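Local coordinates for conserved hypothetical protein BT1257 (Bacteroides thetaiotaomicron, PDB 2FG1) that is of unknown function but carries a macrodomain and probably hydrolyses ADP-ribosyl groups from modified thymidine in DNA, at residues M48-E51 / A52-W56; Y89-S92 / K93-P97; A111-T114 / I115-A119; M138-I141 / I142-L146. One frame throughout, in Å; residues are numbered along the deposited sequence.

Contact 1: M48-E51 / A52-W56; sequences MPEE and AYRQW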
loop_
_atom_site.group_PDB
_atom_site.type_symbol
_atom_site.label_atom_id
_atom_site.label_comp_id
_atom_site.label_asym_id
_atom_site.label_seq_id
_atom_site.Cartn_x
_atom_site.Cartn_y
_atom_site.Cartn_z
HETATM N N MSE A 48 -0.558 -7.023 -13.825
HETATM C CA MSE A 48 -0.296 -8.038 -12.802
HETATM C C MSE A 48 -0.892 -7.759 -11.415
HETATM O O MSE A 48 -1.499 -8.653 -10.825
HETATM C CB MSE A 48 1.204 -8.344 -12.685
HETATM C CG MSE A 48 1.538 -9.409 -11.644
HETATM SE SE MSE A 48 0.798 -11.136 -12.096
HETATM C CE MSE A 48 1.864 -11.340 -13.721
ATOM N N PRO A 49 -0.700 -6.541 -10.865
ATOM C CA PRO A 49 -1.260 -6.317 -9.520
ATOM C C PRO A 49 -2.765 -6.578 -9.439
ATOM O O PRO A 49 -3.222 -7.259 -8.522
ATOM C CB PRO A 49 -0.919 -4.846 -9.229
ATOM C CG PRO A 49 0.290 -4.580 -10.071
ATOM C CD PRO A 49 0.023 -5.346 -11.355
ATOM N N GLU A 50 -3.515 -6.064 -10.412
ATOM C CA GLU A 50 -4.954 -6.273 -10.434
ATOM C C GLU A 50 -5.319 -7.755 -10.571
ATOM O O GLU A 50 -6.166 -8.270 -9.836
ATOM C CB GLU A 50 -5.586 -5.483 -11.583
ATOM C CG GLU A 50 -7.097 -5.710 -11.679
ATOM C CD GLU A 50 -7.759 -4.930 -12.792
ATOM O OE1 GLU A 50 -7.125 -4.036 -13.407
ATOM O OE2 GLU A 50 -8.942 -5.235 -13.056
ATOM N N GLU A 51 -4.677 -8.433 -11.517
ATOM C CA GLU A 51 -5.024 -9.833 -11.767
ATOM C C GLU A 51 -4.704 -10.716 -10.560
ATOM O O GLU A 51 -5.495 -11.584 -10.180
ATOM C CB GLU A 51 -4.370 -10.350 -13.045
ATOM C CG GLU A 51 -4.636 -11.855 -13.291
ATOM C CD GLU A 51 -6.105 -12.214 -13.499
ATOM O OE1 GLU A 51 -6.964 -11.298 -13.603
ATOM O OE2 GLU A 51 -6.400 -13.430 -13.578
ATOM N N ALA A 52 -3.553 -10.470 -9.940
ATOM C CA ALA A 52 -3.175 -11.207 -8.748
ATOM C C ALA A 52 -4.181 -10.974 -7.627
ATOM O O ALA A 52 -4.570 -11.906 -6.924
ATOM C CB ALA A 52 -1.759 -10.826 -8.320
ATOM N N TYR A 53 -4.597 -9.716 -7.462
ATOM C CA TYR A 53 -5.564 -9.377 -6.416
ATOM C C TYR A 53 -6.926 -10.041 -6.664
ATOM O O TYR A 53 -7.543 -10.575 -5.742
ATOM C CB TYR A 53 -5.723 -7.856 -6.346
ATOM C CG TYR A 53 -6.835 -7.384 -5.447
ATOM C CD1 TYR A 53 -6.658 -7.284 -4.072
ATOM C CD2 TYR A 53 -8.067 -7.019 -5.982
ATOM C CE1 TYR A 53 -7.688 -6.842 -3.248
ATOM C CE2 TYR A 53 -9.094 -6.568 -5.172
ATOM C CZ TYR A 53 -8.901 -6.483 -3.814
ATOM O OH TYR A 53 -9.947 -6.026 -3.039
ATOM N N ARG A 54 -7.399 -9.993 -7.904
ATOM C CA ARG A 54 -8.690 -10.592 -8.226
ATOM C C ARG A 54 -8.667 -12.116 -8.042
ATOM O O ARG A 54 -9.621 -12.703 -7.538
ATOM C CB ARG A 54 -9.110 -10.202 -9.637
ATOM C CG ARG A 54 -9.438 -8.710 -9.760
ATOM C CD ARG A 54 -10.242 -8.449 -11.011
ATOM N NE ARG A 54 -10.390 -7.036 -11.375
ATOM C CZ ARG A 54 -11.275 -6.175 -10.859
ATOM N NH1 ARG A 54 -12.076 -6.525 -9.855
ATOM N NH2 ARG A 54 -11.333 -4.944 -11.359
ATOM N N GLN A 55 -7.541 -12.747 -8.380
ATOM C CA GLN A 55 -7.400 -14.187 -8.121
ATOM C C GLN A 55 -7.344 -14.468 -6.628
ATOM O O GLN A 55 -7.904 -15.449 -6.141
ATOM C CB GLN A 55 -6.171 -14.777 -8.816
ATOM C CG GLN A 55 -6.320 -14.860 -10.328
ATOM C CD GLN A 55 -5.281 -15.750 -10.985
ATOM O OE1 GLN A 55 -4.782 -16.701 -10.367
ATOM N NE2 GLN A 55 -4.974 -15.470 -12.249
ATOM N N TRP A 56 -6.665 -13.597 -5.889
ATOM C CA TRP A 56 -6.613 -13.720 -4.437
ATOM C C TRP A 56 -8.018 -13.662 -3.813
ATOM O O TRP A 56 -8.377 -14.500 -2.973
ATOM C CB TRP A 56 -5.703 -12.620 -3.892
ATOM C CG TRP A 56 -5.380 -12.655 -2.429
ATOM C CD1 TRP A 56 -5.489 -13.707 -1.557
ATOM C CD2 TRP A 56 -4.844 -11.566 -1.684
ATOM N NE1 TRP A 56 -5.078 -13.315 -0.297
ATOM C CE2 TRP A 56 -4.671 -12.008 -0.354
ATOM C CE3 TRP A 56 -4.511 -10.248 -2.009
ATOM C CZ2 TRP A 56 -4.162 -11.175 0.651
ATOM C CZ3 TRP A 56 -3.998 -9.426 -1.011
ATOM C CH2 TRP A 56 -3.824 -9.898 0.299
#
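The carbonyl oxygens of residues 48-51 each receive the backbone N-H four residues on, the i to i+4 pattern of the alpha-helix 48-59, which packs on the sheet of the macrodomain. Ala-52 N stands 2.9 Å from Met-48 O with an angle of 168° at the hydrogen, and the bonds of Tyr-53 to Pro-49, Arg-54 to Glu-50 and Gln-55 to Glu-51 follow in turn. Two side-chain pairs with the same spacing run along the outside of this turn. The extended chains of Glu-50 and Arg-54 run alongside each other in a common direction. One carboxylate oxygen of Glu-50 takes both donors of a salt bridge: Arg-54 NE is 2.9 Å from Glu-50 OE2 on its anti lone pair, whereas Arg-54 NH2 comes to the same oxygen from above the carboxylate plane. Because both bonds stay close to the guanidinium plane, the arginine is gripped by its NE edge, although the two flat groups are turned 65° apart. The other oxygen, Glu-50 OE1, is hydrogen-bonded to Ser-43 OG, a second hold on the acid. On the inward flank, Pro-49 rests on Val-71, Val-73 and Val-79 of the sheet, and the hydroxyl of Tyr-53 is bonded to the backbone oxygen of Asn-29. The second pair needs a bent glutamate: with chi2 at 63°, Glu-51 folds back toward Gln-55, and Gln-55 NE2 reaches Glu-51 OE2 at 2.8 Å, on the oxygen's anti side and nearly in the amide plane.

Contact 2: Y89-S92 / K93-P97; sequences YKDS and KGLPP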
loop_
_atom_site.group_PDB
_atom_site.type_symbol
_atom_site.label_atom_id
_atom_site.label_comp_id
_atom_site.label_asym_id
_atom_site.label_seq_id
_atom_site.Cartn_x
_atom_site.Cartn_y
_atom_site.Cartn_z
ATOM N N TYR A 89 -17.533 1.575 1.022
ATOM C CA TYR A 89 -18.268 2.710 1.576
ATOM C C TYR A 89 -18.325 2.640 3.097
ATOM O O TYR A 89 -18.089 1.581 3.678
ATOM C CB TYR A 89 -19.694 2.743 1.018
ATOM C CG TYR A 89 -19.767 2.763 -0.491
ATOM C CD1 TYR A 89 -19.432 3.910 -1.211
ATOM C CD2 TYR A 89 -20.172 1.634 -1.199
ATOM C CE1 TYR A 89 -19.502 3.930 -2.603
ATOM C CE2 TYR A 89 -20.251 1.645 -2.585
ATOM C CZ TYR A 89 -19.914 2.793 -3.281
ATOM O OH TYR A 89 -19.987 2.802 -4.655
ATOM N N LYS A 90 -18.653 3.769 3.728
ATOM C CA LYS A 90 -18.817 3.813 5.178
ATOM C C LYS A 90 -19.874 2.809 5.637
ATOM O O LYS A 90 -20.779 2.456 4.876
ATOM C CB LYS A 90 -19.164 5.230 5.649
ATOM C CG LYS A 90 -20.384 5.842 4.980
ATOM C CD LYS A 90 -20.580 7.281 5.418
ATOM C CE LYS A 90 -21.817 7.893 4.780
ATOM N NZ LYS A 90 -23.076 7.270 5.272
ATOM N N ASP A 91 -19.748 2.339 6.879
ATOM C CA ASP A 91 -20.729 1.397 7.433
ATOM C C ASP A 91 -22.016 2.104 7.888
ATOM O O ASP A 91 -22.159 3.322 7.714
ATOM C CB ASP A 91 -20.112 0.514 8.537
ATOM C CG ASP A 91 -19.869 1.260 9.845
ATOM O OD1 ASP A 91 -19.265 0.648 10.757
ATOM O OD2 ASP A 91 -20.274 2.439 9.979
ATOM N N SER A 92 -22.931 1.335 8.480
ATOM C CA SER A 92 -24.250 1.833 8.887
ATOM C C SER A 92 -24.210 2.958 9.926
ATOM O O SER A 92 -25.140 3.768 10.005
ATOM C CB SER A 92 -25.119 0.679 9.400
ATOM O OG SER A 92 -25.320 -0.295 8.388
ATOM N N LYS A 93 -23.142 2.996 10.721
ATOM C CA LYS A 93 -22.948 4.050 11.724
ATOM C C LYS A 93 -21.995 5.156 11.250
ATOM O O LYS A 93 -21.574 6.028 12.055
ATOM C CB LYS A 93 -22.491 3.458 13.068
ATOM C CG LYS A 93 -21.660 2.179 12.966
ATOM C CD LYS A 93 -20.969 1.864 14.283
ATOM C CE LYS A 93 -19.478 2.150 14.201
ATOM N NZ LYS A 93 -18.767 1.060 13.486
ATOM N N GLY A 94 -21.662 5.115 9.945
ATOM C CA GLY A 94 -20.881 6.188 9.335
ATOM C C GLY A 94 -19.376 6.042 9.495
ATOM O O GLY A 94 -18.622 6.961 9.180
ATOM N N LEU A 95 -18.930 4.885 9.979
ATOM C CA LEU A 95 -17.500 4.632 10.108
ATOM C C LEU A 95 -16.880 4.415 8.726
ATOM O O LEU A 95 -17.307 3.527 7.995
ATOM C CB LEU A 95 -17.246 3.425 11.012
ATOM C CG LEU A 95 -15.795 3.111 11.379
ATOM C CD1 LEU A 95 -15.214 4.163 12.327
ATOM C CD2 LEU A 95 -15.706 1.716 11.983
ATOM N N PRO A 96 -15.873 5.234 8.364
ATOM C CA PRO A 96 -15.202 5.096 7.063
ATOM C C PRO A 96 -14.495 3.733 6.901
ATOM O O PRO A 96 -14.178 3.091 7.910
ATOM C CB PRO A 96 -14.188 6.249 7.065
ATOM C CG PRO A 96 -14.655 7.190 8.121
ATOM C CD PRO A 96 -15.322 6.349 9.155
ATOM N N PRO A 97 -14.272 3.280 5.649
ATOM C CA PRO A 97 -13.640 1.971 5.400
ATOM C C PRO A 97 -12.247 1.748 6.010
ATOM O O PRO A 97 -11.915 0.611 6.345
ATOM C CB PRO A 97 -13.536 1.903 3.867
ATOM C CG PRO A 97 -14.597 2.821 3.378
ATOM C CD PRO A 97 -14.659 3.940 4.384
#
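Asp-91 folds its carboxylate back over the residues that follow it and meets Lys-93 and Leu-95. Its CB stays 4.2 Å from Leu-95 O, and chi1 of 73° sets CG between the backbone N and the carbonyl carbon, which turns the acid into the bend. CG then lies against Leu-95 CB and Lys-93 CG, and the two oxygens divide the polar work. Asp-91 OD1 offers its syn lone pair to Lys-93 NZ at 2.8 Å, a salt bridge reached by a lysine chain bent at chi3 and chi4. Asp-91 OD2 is met by Leu-95 N at 2.8 Å from above the carboxylate plane, while Lys-93 N adds a weak bond to the same oxygen at 3.0 Å. Were Asp-91 an alanine, Lys-93 NZ and the backbone N-H of Leu-95 would probably lose these partners, and the bend would be less firmly fixed. The main chain supplies two further bonds: Gly-94 N to Asp-91 O at 2.9 Å closes the turn, and Asp-91 N returns to Leu-95 O at 2.9 Å. Gly-94 itself has phi of 85°, a positive value readily adopted without a side chain. Outside the bend, Pro-97 has a backbone bond with His-86, tying the base of the loop together. The 91-94 chain is a type I beta turn, and the bond from Leu-95 N to the Asp-91 carboxylate braces it as the tip of the surface loop between strand 77-85 and helix 100-117.

Contact 3: A111-T114 / I115-A119; sequences ALFT and IAHKA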
loop_
_atom_site.group_PDB
_atom_site.type_symbol
_atom_site.label_atom_id
_atom_site.label_comp_id
_atom_site.label_asym_id
_atom_site.label_seq_id
_atom_site.Cartn_x
_atom_site.Cartn_y
_atom_site.Cartn_z
ATOM N N ALA A 111 7.475 -4.459 6.032
ATOM C CA ALA A 111 8.789 -4.237 6.638
ATOM C C ALA A 111 9.692 -5.467 6.471
ATOM O O ALA A 111 10.853 -5.340 6.085
ATOM C CB ALA A 111 8.654 -3.857 8.100
ATOM N N LEU A 112 9.162 -6.652 6.761
ATOM C CA LEU A 112 9.955 -7.877 6.616
ATOM C C LEU A 112 10.363 -8.109 5.168
ATOM O O LEU A 112 11.511 -8.448 4.888
ATOM C CB LEU A 112 9.183 -9.081 7.143
ATOM C CG LEU A 112 8.836 -9.053 8.628
ATOM C CD1 LEU A 112 7.868 -10.170 8.956
ATOM C CD2 LEU A 112 10.065 -9.169 9.468
ATOM N N PHE A 113 9.424 -7.913 4.253
ATOM C CA PHE A 113 9.694 -8.132 2.834
ATOM C C PHE A 113 10.769 -7.164 2.315
ATOM O O PHE A 113 11.710 -7.575 1.615
ATOM C CB PHE A 113 8.389 -7.986 2.037
ATOM C CG PHE A 113 8.533 -8.244 0.556
ATOM C CD1 PHE A 113 8.224 -9.490 0.026
ATOM C CD2 PHE A 113 8.941 -7.236 -0.308
ATOM C CE1 PHE A 113 8.336 -9.730 -1.352
ATOM C CE2 PHE A 113 9.071 -7.468 -1.686
ATOM C CZ PHE A 113 8.765 -8.715 -2.202
ATOM N N THR A 114 10.614 -5.897 2.677
ATOM C CA THR A 114 11.500 -4.845 2.239
ATOM C C THR A 114 12.917 -5.069 2.797
ATOM O O THR A 114 13.896 -4.943 2.063
ATOM C CB THR A 114 10.875 -3.483 2.621
ATOM O OG1 THR A 114 9.649 -3.315 1.883
ATOM C CG2 THR A 114 11.791 -2.340 2.332
ATOM N N ILE A 115 13.013 -5.449 4.071
ATOM C CA ILE A 115 14.303 -5.759 4.704
ATOM C C ILE A 115 14.979 -6.913 3.942
ATOM O O ILE A 115 16.149 -6.812 3.556
ATOM C CB ILE A 115 14.163 -6.087 6.195
ATOM C CG1 ILE A 115 13.831 -4.814 6.981
ATOM C CG2 ILE A 115 15.486 -6.685 6.720
ATOM C CD1 ILE A 115 13.296 -5.072 8.396
ATOM N N ALA A 116 14.223 -7.970 3.674
ATOM C CA ALA A 116 14.772 -9.158 3.004
ATOM C C ALA A 116 15.288 -8.834 1.601
ATOM O O ALA A 116 16.308 -9.377 1.166
ATOM C CB ALA A 116 13.729 -10.241 2.941
ATOM N N HIS A 117 14.586 -7.931 0.913
ATOM C CA HIS A 117 14.938 -7.595 -0.465
ATOM C C HIS A 117 15.783 -6.325 -0.592
ATOM O O HIS A 117 16.084 -5.885 -1.712
ATOM C CB HIS A 117 13.679 -7.548 -1.336
ATOM C CG HIS A 117 13.046 -8.889 -1.526
ATOM N ND1 HIS A 117 12.062 -9.374 -0.692
ATOM C CD2 HIS A 117 13.284 -9.863 -2.435
ATOM C CE1 HIS A 117 11.709 -10.584 -1.090
ATOM N NE2 HIS A 117 12.435 -10.903 -2.147
ATOM N N LYS A 118 16.193 -5.760 0.544
ATOM C CA LYS A 118 16.999 -4.526 0.586
ATOM C C LYS A 118 16.311 -3.417 -0.214
ATOM O O LYS A 118 16.961 -2.672 -0.965
ATOM C CB LYS A 118 18.428 -4.780 0.082
ATOM C CG LYS A 118 19.162 -5.871 0.859
ATOM C CD LYS A 118 20.578 -6.078 0.334
ATOM C CE LYS A 118 21.281 -7.206 1.091
ATOM N NZ LYS A 118 21.263 -6.969 2.569
ATOM N N ALA A 119 14.999 -3.313 -0.028
ATOM C CA ALA A 119 14.170 -2.463 -0.863
ATOM C C ALA A 119 13.778 -1.165 -0.186
ATOM O O ALA A 119 13.918 -1.011 1.028
ATOM C CB ALA A 119 12.941 -3.221 -1.301
#
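An aromatic pair one helical turn apart, Phe-113 and His-117, meets near the C-terminal end of helix 100-117, where a Schellman motif ends the helix beside strand 22-29. His-117 ND1 sits 3.5 Å above the plane of the Phe-113 ring and over its centre. The ring centroids are 4.2 Å apart with planes inclined at 32°, an oblique pair. With chi1 at -178°, the phenylalanine's CG lies anti to its own N and beside its carbonyl carbon, which brings the ring under the imidazole. The same nitrogen also donates: His-117 ND1 reaches Phe-113 O at 2.9 Å, nearly in the imidazole plane. His-117 N binds this oxygen too, at 3.0 Å, and the two donors come from opposite faces of the carbonyl plane. Beyond them, Lys-118 adopts phi 54°, and Ala-119 N turns back to Thr-114 O at 2.9 Å in a nearly straight bond. The Phe-113 ring also stacks on Phe-70 and meets Tyr-78 edge-to-face, linking the helix end to the sheet. Replacing Phe-113 by alanine is likely to strip the imidazole of the ring over which it lies and leave Phe-70 and Tyr-78 without their aromatic partner. In this conformer the bond to the backbone carbonyl is consistent with a proton on ND1, and a neutral His-117 would then probably be the ND1-protonated form.

Contact 4: M138-I141 / I142-L146; sequences MEQI and IKEEL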
loop_
_atom_site.group_PDB
_atom_site.type_symbol
_atom_site.label_atom_id
_atom_site.label_comp_id
_atom_site.label_asym_id
_atom_site.label_seq_id
_atom_site.Cartn_x
_atom_site.Cartn_y
_atom_site.Cartn_z
HETATM N N MSE A 138 -1.932 8.167 9.772
HETATM C CA MSE A 138 -1.319 7.246 8.832
HETATM C C MSE A 138 0.198 7.450 8.771
HETATM O O MSE A 138 0.971 6.483 8.788
HETATM C CB MSE A 138 -1.941 7.471 7.459
HETATM C CG MSE A 138 -1.609 6.400 6.467
HETATM SE SE MSE A 138 -2.329 4.657 6.979
HETATM C CE MSE A 138 -4.138 5.057 6.745
ATOM N N GLU A 139 0.615 8.709 8.753
ATOM C CA GLU A 139 2.036 9.038 8.700
ATOM C C GLU A 139 2.786 8.468 9.906
ATOM O O GLU A 139 3.902 7.957 9.768
ATOM C CB GLU A 139 2.233 10.558 8.626
ATOM C CG GLU A 139 3.682 10.961 8.435
ATOM C CD GLU A 139 3.928 12.443 8.579
ATOM O OE1 GLU A 139 3.222 13.085 9.383
ATOM O OE2 GLU A 139 4.855 12.954 7.909
ATOM N N GLN A 140 2.167 8.544 11.078
ATOM C CA GLN A 140 2.793 8.052 12.308
ATOM C C GLN A 140 3.002 6.535 12.229
ATOM O O GLN A 140 4.057 6.018 12.610
ATOM C CB GLN A 140 1.961 8.450 13.527
ATOM C CG GLN A 140 2.596 8.050 14.861
ATOM C CD GLN A 140 3.954 8.688 15.095
ATOM O OE1 GLN A 140 4.156 9.869 14.817
ATOM N NE2 GLN A 140 4.890 7.909 15.637
ATOM N N ILE A 141 2.014 5.818 11.710
ATOM C CA ILE A 141 2.140 4.373 11.528
ATOM C C ILE A 141 3.283 4.032 10.567
ATOM O O ILE A 141 4.088 3.121 10.835
ATOM C CB ILE A 141 0.818 3.752 11.034
ATOM C CG1 ILE A 141 -0.307 4.008 12.049
ATOM C CG2 ILE A 141 0.986 2.252 10.779
ATOM C CD1 ILE A 141 -1.711 3.668 11.514
ATOM N N ILE A 142 3.372 4.763 9.458
ATOM C CA ILE A 142 4.428 4.574 8.475
ATOM C C ILE A 142 5.810 4.853 9.082
ATOM O O ILE A 142 6.765 4.088 8.845
ATOM C CB ILE A 142 4.161 5.465 7.248
ATOM C CG1 ILE A 142 2.905 4.986 6.504
ATOM C CG2 ILE A 142 5.375 5.476 6.313
ATOM C CD1 ILE A 142 2.276 6.038 5.590
ATOM N N LYS A 143 5.929 5.924 9.861
ATOM C CA LYS A 143 7.189 6.237 10.528
ATOM C C LYS A 143 7.604 5.058 11.402
ATOM O O LYS A 143 8.749 4.601 11.343
ATOM C CB LYS A 143 7.048 7.490 11.390
ATOM C CG LYS A 143 7.043 8.805 10.637
ATOM C CD LYS A 143 6.779 9.948 11.608
ATOM C CE LYS A 143 6.679 11.273 10.880
ATOM N NZ LYS A 143 6.533 12.408 11.834
ATOM N N GLU A 144 6.680 4.571 12.222
ATOM C CA GLU A 144 6.996 3.517 13.167
ATOM C C GLU A 144 7.364 2.208 12.479
ATOM O O GLU A 144 8.326 1.547 12.880
ATOM C CB GLU A 144 5.819 3.302 14.102
ATOM C CG GLU A 144 5.575 4.484 15.007
ATOM C CD GLU A 144 4.275 4.371 15.758
ATOM O OE1 GLU A 144 3.635 3.303 15.721
ATOM O OE2 GLU A 144 3.894 5.366 16.402
ATOM N N GLU A 145 6.594 1.819 11.470
ATOM C CA GLU A 145 6.766 0.488 10.887
ATOM C C GLU A 145 7.858 0.405 9.835
ATOM O O GLU A 145 8.352 -0.690 9.582
ATOM C CB GLU A 145 5.444 -0.050 10.325
ATOM C CG GLU A 145 4.366 -0.304 11.377
ATOM C CD GLU A 145 4.742 -1.356 12.418
ATOM O OE1 GLU A 145 5.750 -2.081 12.234
ATOM O OE2 GLU A 145 4.030 -1.471 13.431
ATOM N N LEU A 146 8.220 1.526 9.210
ATOM C CA LEU A 146 9.201 1.510 8.114
ATOM C C LEU A 146 10.410 2.396 8.378
ATOM O O LEU A 146 11.548 1.920 8.406
ATOM C CB LEU A 146 8.542 1.874 6.769
ATOM C CG LEU A 146 7.422 0.936 6.308
ATOM C CD1 LEU A 146 6.738 1.487 5.071
ATOM C CD2 LEU A 146 7.926 -0.499 6.062
HETATM O O HOH W 1 6.090 14.511 9.879
HETATM O O HOH W 2 4.137 11.991 13.171
#
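Lys-143 lays the end of its extended chain across the carboxylate of Glu-139, with Lys-143 CE 3.8 Å from Glu-139 CD. The charged ends are near but do not form a salt bridge, since Glu-139 OE1 and Lys-143 NZ are 4.2 Å apart. Water joins them instead. One molecule donates to Glu-139 OE2 and accepts from Lys-143 NZ at 2.9 Å; a second accepts from the same NZ and donates to Gln-140 OE1 at 2.7 Å. The ammonium group therefore bridges to two side chains of the preceding turn, and Glu-139 OE2 is bonded to Tyr-8 OH as well. Gln-140 uses its other end on Glu-144. A bend at chi2 (61°) swings its amide along the helix, and Gln-140 NE2 reaches Glu-144 OE2 at 2.8 Å, on the anti side of that oxygen and 20° out of the carboxylate plane. The two flat groups are turned 60° apart. Helix 135-147, which carries these pairs, is the crossover of the beta-alpha-beta unit formed with strands 120-123 and 153-157. On its buried side Ile-142 CD1 packs against Met-138 CG at 4.0 Å, Met-138 being a selenomethionine, and Ile-142 continues onto Met-123 and Val-153 of the two strands. Ile-141 faces Arg-104 and Leu-107 of helix 100-117. The backbone runs in i to i+4 bonds, such as Lys-143 N to Glu-139 O at 2.9 Å, before a wider pi-type turn at 143-146. There the carboxylate of Glu-145 forms salt bridges with Arg-104, Lys-108 and Lys-149.

Overall arrangement
From the N terminus the four contacts follow in series, none nested in or crossing another, and each joins neighbouring residues without closing a long loop. Contact 1 comes first, in helix 48-59 against strands 68-74 and 77-85. Contact 2 shapes the loop leaving strand 77-85 and leads into helix 100-117, whose far end holds contact 3; the centres of these two are about 34 Å apart, on opposite sides of the chain's centre. Contact 4 lies in helix 135-147, which follows strand 120-123 and precedes strand 153-157 in the chain. Contacts 3 and 4 touch directly, Ala-111 CB meeting Glu-145 O at 3.5 Å, which brings their two helices together beside the sheet.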